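PDB 6LUM: succinate dehydrogenase subunit B from Mycolicibacterium smegmatis MC2 51, which carries the iron-sulfur clusters of succinate dehydrogenase, which probably relay electrons from succinate oxidation toward the membrane-embedded part of the complex. Local coordinates for residues P49-H61 against R94-P106. Residues are numbered along the deposited sequence; the frame is centred on the assembly and turned at random.
Sequences PCLPSDRLLNLLH and RLACKVLMRDMLP. With FES (Fe2/s2 (inorganic) cluster), chain B.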
loop_
_atom_site.group_PDB
_atom_site.type_symbol
_atom_site.label_atom_id
_atom_site.label_comp_id
_atom_site.label_asym_id
_atom_site.label_seq_id
_atom_site.Cartn_x
_atom_site.Cartn_y
_atom_site.Cartn_z
ATOM N N PRO J 49 0.786 20.054 -55.099
ATOM C CA PRO J 49 -0.485 19.866 -55.799
ATOM C C PRO J 49 -1.467 19.077 -54.956
ATOM O O PRO J 49 -1.088 18.181 -54.202
ATOM C CB PRO J 49 -0.079 19.085 -57.050
ATOM C CG PRO J 49 1.076 18.313 -56.611
ATOM C CD PRO J 49 1.825 19.164 -55.630
ATOM N N CYS J 50 -2.742 19.418 -55.094
ATOM C CA CYS J 50 -3.814 18.783 -54.352
ATOM C C CYS J 50 -4.790 18.139 -55.324
ATOM O O CYS J 50 -4.763 18.406 -56.525
ATOM C CB CYS J 50 -4.536 19.797 -53.461
ATOM S SG CYS J 50 -5.917 19.154 -52.507
ATOM N N LEU J 51 -5.649 17.281 -54.800
ATOM C CA LEU J 51 -6.682 16.600 -55.565
ATOM C C LEU J 51 -7.982 16.625 -54.786
ATOM O O LEU J 51 -8.024 17.075 -53.638
ATOM C CB LEU J 51 -6.290 15.144 -55.866
ATOM C CG LEU J 51 -5.475 14.777 -57.103
ATOM C CD1 LEU J 51 -6.242 15.176 -58.341
ATOM C CD2 LEU J 51 -4.091 15.380 -57.089
ATOM N N PRO J 52 -9.080 16.169 -55.392
ATOM C CA PRO J 52 -10.275 15.907 -54.582
ATOM C C PRO J 52 -10.092 14.741 -53.630
ATOM O O PRO J 52 -10.562 14.798 -52.489
ATOM C CB PRO J 52 -11.351 15.622 -55.637
ATOM C CG PRO J 52 -10.865 16.305 -56.855
ATOM C CD PRO J 52 -9.387 16.130 -56.830
ATOM N N SER J 53 -9.433 13.678 -54.072
ATOM C CA SER J 53 -9.185 12.512 -53.227
ATOM C C SER J 53 -7.785 12.562 -52.619
ATOM O O SER J 53 -6.962 11.675 -52.821
ATOM C CB SER J 53 -9.394 11.232 -54.025
ATOM O OG SER J 53 -10.752 11.087 -54.398
ATOM N N ASP J 54 -7.516 13.621 -51.866
ATOM C CA ASP J 54 -6.278 13.745 -51.118
ATOM C C ASP J 54 -6.584 13.987 -49.655
ATOM O O ASP J 54 -7.739 14.077 -49.243
ATOM C CB ASP J 54 -5.387 14.876 -51.631
ATOM C CG ASP J 54 -4.619 14.498 -52.868
ATOM O OD1 ASP J 54 -4.353 13.296 -53.061
ATOM O OD2 ASP J 54 -4.247 15.408 -53.634
ATOM N N ARG J 55 -5.512 14.096 -48.878
ATOM C CA ARG J 55 -5.586 14.398 -47.462
ATOM C C ARG J 55 -4.292 15.081 -47.062
ATOM O O ARG J 55 -3.283 15.013 -47.775
ATOM C CB ARG J 55 -5.828 13.138 -46.639
ATOM C CG ARG J 55 -7.277 12.769 -46.553
ATOM C CD ARG J 55 -7.492 11.291 -46.595
ATOM N NE ARG J 55 -8.898 10.976 -46.813
ATOM C CZ ARG J 55 -9.795 10.863 -45.841
ATOM N NH1 ARG J 55 -11.055 10.570 -46.122
ATOM N NH2 ARG J 55 -9.429 11.041 -44.585
ATOM N N LEU J 56 -4.325 15.756 -45.918
ATOM C CA LEU J 56 -3.132 16.476 -45.505
ATOM C C LEU J 56 -1.959 15.533 -45.320
ATOM O O LEU J 56 -0.809 15.951 -45.448
ATOM C CB LEU J 56 -3.388 17.256 -44.226
ATOM C CG LEU J 56 -2.319 18.282 -43.906
ATOM C CD1 LEU J 56 -2.172 19.214 -45.053
ATOM C CD2 LEU J 56 -2.692 19.037 -42.694
ATOM N N LEU J 57 -2.220 14.261 -45.038
ATOM C CA LEU J 57 -1.127 13.304 -44.959
ATOM C C LEU J 57 -0.496 13.090 -46.321
ATOM O O LEU J 57 0.727 13.025 -46.434
ATOM C CB LEU J 57 -1.620 11.983 -44.391
ATOM C CG LEU J 57 -0.571 11.143 -43.687
ATOM C CD1 LEU J 57 0.047 11.946 -42.580
ATOM C CD2 LEU J 57 -1.194 9.889 -43.155
ATOM N N ASN J 58 -1.309 12.977 -47.368
ATOM C CA ASN J 58 -0.757 12.859 -48.709
ATOM C C ASN J 58 0.078 14.074 -49.061
ATOM O O ASN J 58 1.133 13.955 -49.692
ATOM C CB ASN J 58 -1.874 12.675 -49.726
ATOM C CG ASN J 58 -2.633 11.396 -49.525
ATOM O OD1 ASN J 58 -2.552 10.775 -48.475
ATOM N ND2 ASN J 58 -3.386 10.995 -50.532
ATOM N N LEU J 59 -0.362 15.258 -48.640
ATOM C CA LEU J 59 0.393 16.460 -48.982
ATOM C C LEU J 59 1.695 16.552 -48.195
ATOM O O LEU J 59 2.730 16.951 -48.740
ATOM C CB LEU J 59 -0.456 17.701 -48.751
ATOM C CG LEU J 59 -1.756 17.857 -49.525
ATOM C CD1 LEU J 59 -2.022 19.323 -49.680
ATOM C CD2 LEU J 59 -1.688 17.193 -50.867
ATOM N N LEU J 60 1.670 16.190 -46.917
ATOM C CA LEU J 60 2.900 16.187 -46.138
ATOM C C LEU J 60 3.865 15.124 -46.633
ATOM O O LEU J 60 5.082 15.313 -46.567
ATOM C CB LEU J 60 2.583 15.974 -44.664
ATOM C CG LEU J 60 1.771 17.053 -43.963
ATOM C CD1 LEU J 60 1.396 16.600 -42.589
ATOM C CD2 LEU J 60 2.565 18.305 -43.879
ATOM N N HIS J 61 3.349 14.008 -47.142
ATOM C CA HIS J 61 4.205 13.017 -47.775
ATOM C C HIS J 61 4.849 13.573 -49.030
ATOM O O HIS J 61 6.032 13.347 -49.271
ATOM C CB HIS J 61 3.404 11.767 -48.112
ATOM C CG HIS J 61 3.295 10.794 -46.983
ATOM N ND1 HIS J 61 2.264 9.890 -46.881
ATOM C CD2 HIS J 61 4.092 10.578 -45.913
ATOM C CE1 HIS J 61 2.425 9.166 -45.792
ATOM N NE2 HIS J 61 3.529 9.560 -45.189
ATOM N N ARG J 94 -6.399 18.072 -35.358
ATOM C CA ARG J 94 -7.144 17.375 -36.404
ATOM C C ARG J 94 -6.821 15.911 -36.699
ATOM O O ARG J 94 -7.714 15.251 -37.237
ATOM C CB ARG J 94 -7.049 18.134 -37.722
ATOM C CG ARG J 94 -7.842 19.402 -37.815
ATOM C CD ARG J 94 -9.348 19.209 -37.754
ATOM N NE ARG J 94 -9.877 19.516 -36.431
ATOM C CZ ARG J 94 -11.147 19.376 -36.074
ATOM N NH1 ARG J 94 -12.033 18.935 -36.949
ATOM N NH2 ARG J 94 -11.530 19.701 -34.849
ATOM N N LEU J 95 -5.645 15.349 -36.403
ATOM C CA LEU J 95 -5.293 14.073 -37.051
ATOM C C LEU J 95 -5.186 14.177 -38.560
ATOM O O LEU J 95 -6.109 13.801 -39.274
ATOM C CB LEU J 95 -6.251 12.929 -36.716
ATOM C CG LEU J 95 -5.838 11.766 -35.834
ATOM C CD1 LEU J 95 -5.382 12.173 -34.495
ATOM C CD2 LEU J 95 -7.038 10.907 -35.714
ATOM N N ALA J 96 -4.064 14.710 -39.036
ATOM C CA ALA J 96 -3.862 15.089 -40.428
ATOM C C ALA J 96 -4.308 14.065 -41.455
ATOM O O ALA J 96 -4.454 14.415 -42.622
ATOM C CB ALA J 96 -2.389 15.376 -40.653
ATOM N N CYS J 97 -4.500 12.812 -41.083
ATOM C CA CYS J 97 -4.932 11.821 -42.060
ATOM C C CYS J 97 -6.401 11.935 -42.405
ATOM O O CYS J 97 -6.884 11.150 -43.219
ATOM C CB CYS J 97 -4.668 10.410 -41.551
ATOM S SG CYS J 97 -5.876 9.794 -40.408
ATOM N N LYS J 98 -7.124 12.876 -41.812
ATOM C CA LYS J 98 -8.562 12.942 -41.966
ATOM C C LYS J 98 -9.082 14.276 -42.465
ATOM O O LYS J 98 -10.300 14.438 -42.555
ATOM C CB LYS J 98 -9.250 12.632 -40.639
ATOM C CG LYS J 98 -9.117 11.223 -40.216
ATOM C CD LYS J 98 -9.688 11.027 -38.863
ATOM C CE LYS J 98 -10.559 9.820 -38.869
ATOM N NZ LYS J 98 -11.253 9.662 -37.577
ATOM N N VAL J 99 -8.215 15.234 -42.797
ATOM C CA VAL J 99 -8.721 16.561 -43.087
ATOM C C VAL J 99 -9.406 16.638 -44.441
ATOM O O VAL J 99 -10.099 17.624 -44.712
ATOM C CB VAL J 99 -7.618 17.613 -42.998
ATOM C CG1 VAL J 99 -6.849 17.445 -41.721
ATOM C CG2 VAL J 99 -6.757 17.508 -44.189
ATOM N N LEU J 100 -9.230 15.646 -45.313
ATOM C CA LEU J 100 -10.205 15.369 -46.368
ATOM C C LEU J 100 -10.440 16.593 -47.257
ATOM O O LEU J 100 -11.478 17.249 -47.205
ATOM C CB LEU J 100 -11.514 14.868 -45.756
ATOM C CG LEU J 100 -12.609 14.485 -46.739
ATOM C CD1 LEU J 100 -12.106 13.413 -47.671
ATOM C CD2 LEU J 100 -13.834 14.013 -45.984
ATOM N N MET J 101 -9.437 16.913 -48.040
ATOM C CA MET J 101 -9.517 18.096 -48.894
ATOM C C MET J 101 -10.519 17.987 -50.019
ATOM O O MET J 101 -10.486 18.875 -50.868
ATOM C CB MET J 101 -8.142 18.400 -49.465
ATOM C CG MET J 101 -7.167 18.721 -48.388
ATOM S SD MET J 101 -5.586 19.236 -49.007
ATOM C CE MET J 101 -4.762 19.404 -47.445
ATOM N N ARG J 102 -11.372 16.962 -50.072
ATOM C CA ARG J 102 -12.441 16.905 -51.066
ATOM C C ARG J 102 -13.297 18.162 -51.059
ATOM O O ARG J 102 -13.874 18.525 -52.088
ATOM C CB ARG J 102 -13.322 15.681 -50.808
ATOM C CG ARG J 102 -14.266 15.301 -51.935
ATOM C CD ARG J 102 -14.995 13.996 -51.612
ATOM N NE ARG J 102 -14.076 12.942 -51.186
ATOM C CZ ARG J 102 -14.443 11.809 -50.594
ATOM N NH1 ARG J 102 -15.723 11.565 -50.345
ATOM N NH2 ARG J 102 -13.524 10.918 -50.247
ATOM N N ASP J 103 -13.390 18.838 -49.918
ATOM C CA ASP J 103 -14.245 20.012 -49.784
ATOM C C ASP J 103 -13.413 21.287 -49.925
ATOM O O ASP J 103 -13.117 21.993 -48.960
ATOM C CB ASP J 103 -14.990 19.968 -48.454
ATOM C CG ASP J 103 -14.082 19.635 -47.286
ATOM O OD1 ASP J 103 -12.851 19.712 -47.443
ATOM O OD2 ASP J 103 -14.598 19.283 -46.209
ATOM N N MET J 104 -13.035 21.579 -51.166
ATOM C CA MET J 104 -12.403 22.851 -51.507
ATOM C C MET J 104 -13.229 23.513 -52.606
ATOM O O MET J 104 -12.939 23.403 -53.799
ATOM C CB MET J 104 -10.912 22.644 -51.903
ATOM C CG MET J 104 -10.658 21.666 -53.039
ATOM S SD MET J 104 -8.900 21.390 -53.335
ATOM C CE MET J 104 -8.975 20.135 -54.606
ATOM N N LEU J 105 -14.273 24.219 -52.182
ATOM C CA LEU J 105 -15.103 25.045 -53.050
ATOM C C LEU J 105 -14.447 26.400 -53.311
ATOM O O LEU J 105 -14.552 26.922 -54.429
ATOM C CB LEU J 105 -16.500 25.220 -52.450
ATOM C CG LEU J 105 -17.303 23.931 -52.271
ATOM C CD1 LEU J 105 -18.762 24.242 -51.984
ATOM C CD2 LEU J 105 -17.171 23.041 -53.500
ATOM N N PRO J 106 -13.766 27.022 -52.318
ATOM C CA PRO J 106 -12.989 28.231 -52.627
ATOM C C PRO J 106 -11.808 27.980 -53.556
ATOM O O PRO J 106 -11.046 28.904 -53.851
ATOM C CB PRO J 106 -12.516 28.711 -51.245
ATOM C CG PRO J 106 -12.689 27.539 -50.343
ATOM C CD PRO J 106 -13.896 26.847 -50.860
HETATM FE FE1 FES B . -2.496 6.868 -37.920
HETATM FE FE2 FES B . -3.710 9.466 -38.851
HETATM S S1 FES B . -2.206 8.111 -39.687
HETATM S S2 FES B . -4.182 8.082 -37.234
#
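Arg-55, the N-cap residue of helix 56-67, folds its side chain along the loop 94-106 and makes the firmer of two hydrogen bonds between the segments: NH2 gives its proton to Cys-97 O at 2.9 Å (N-H...O 152°), on a carbonyl lone pair and close to the guanidinium plane. Leu-100 runs beside it, covering part of one guanidinium face and bringing CD1 to 3.4 Å from Arg-55 NH1. With an alanine here, Cys-97 O would probably lose this donor and Leu-100 the flat group it lies against. The second bond, Leu-57 N to Ala-96 O, is weak.

Most of the remaining contact is apolar. Met-101, with CG anti to its carbonyl carbon (chi1 -63°) and the chain extended beyond, brings CE to 3.5 Å from Leu-56 CD1; Leu-59 meets the same methyl tip to tip. Met-101 SD lies 3.5 Å from Cys-50 SG, which Met-104 SD also approaches. Back toward the cluster, Leu-56 CB packs against Val-99 CG2.

Cys-97 SG is 2.7 Å from FE2 of the [2Fe-2S] cluster, and Leu-57 CD2 rests on Cys-97 CB, bringing the helix start up to this ligand in the beta-grasp, plant-type ferredoxin domain. Behind the helix lies the mixed sheet: Leu-28 of strand 27-32 touches Leu-56 and Leu-59, Ile-115 of strand 114-118 meets Met-101, and Ile-89 of strand 88-89 backs Ala-96 and Val-99.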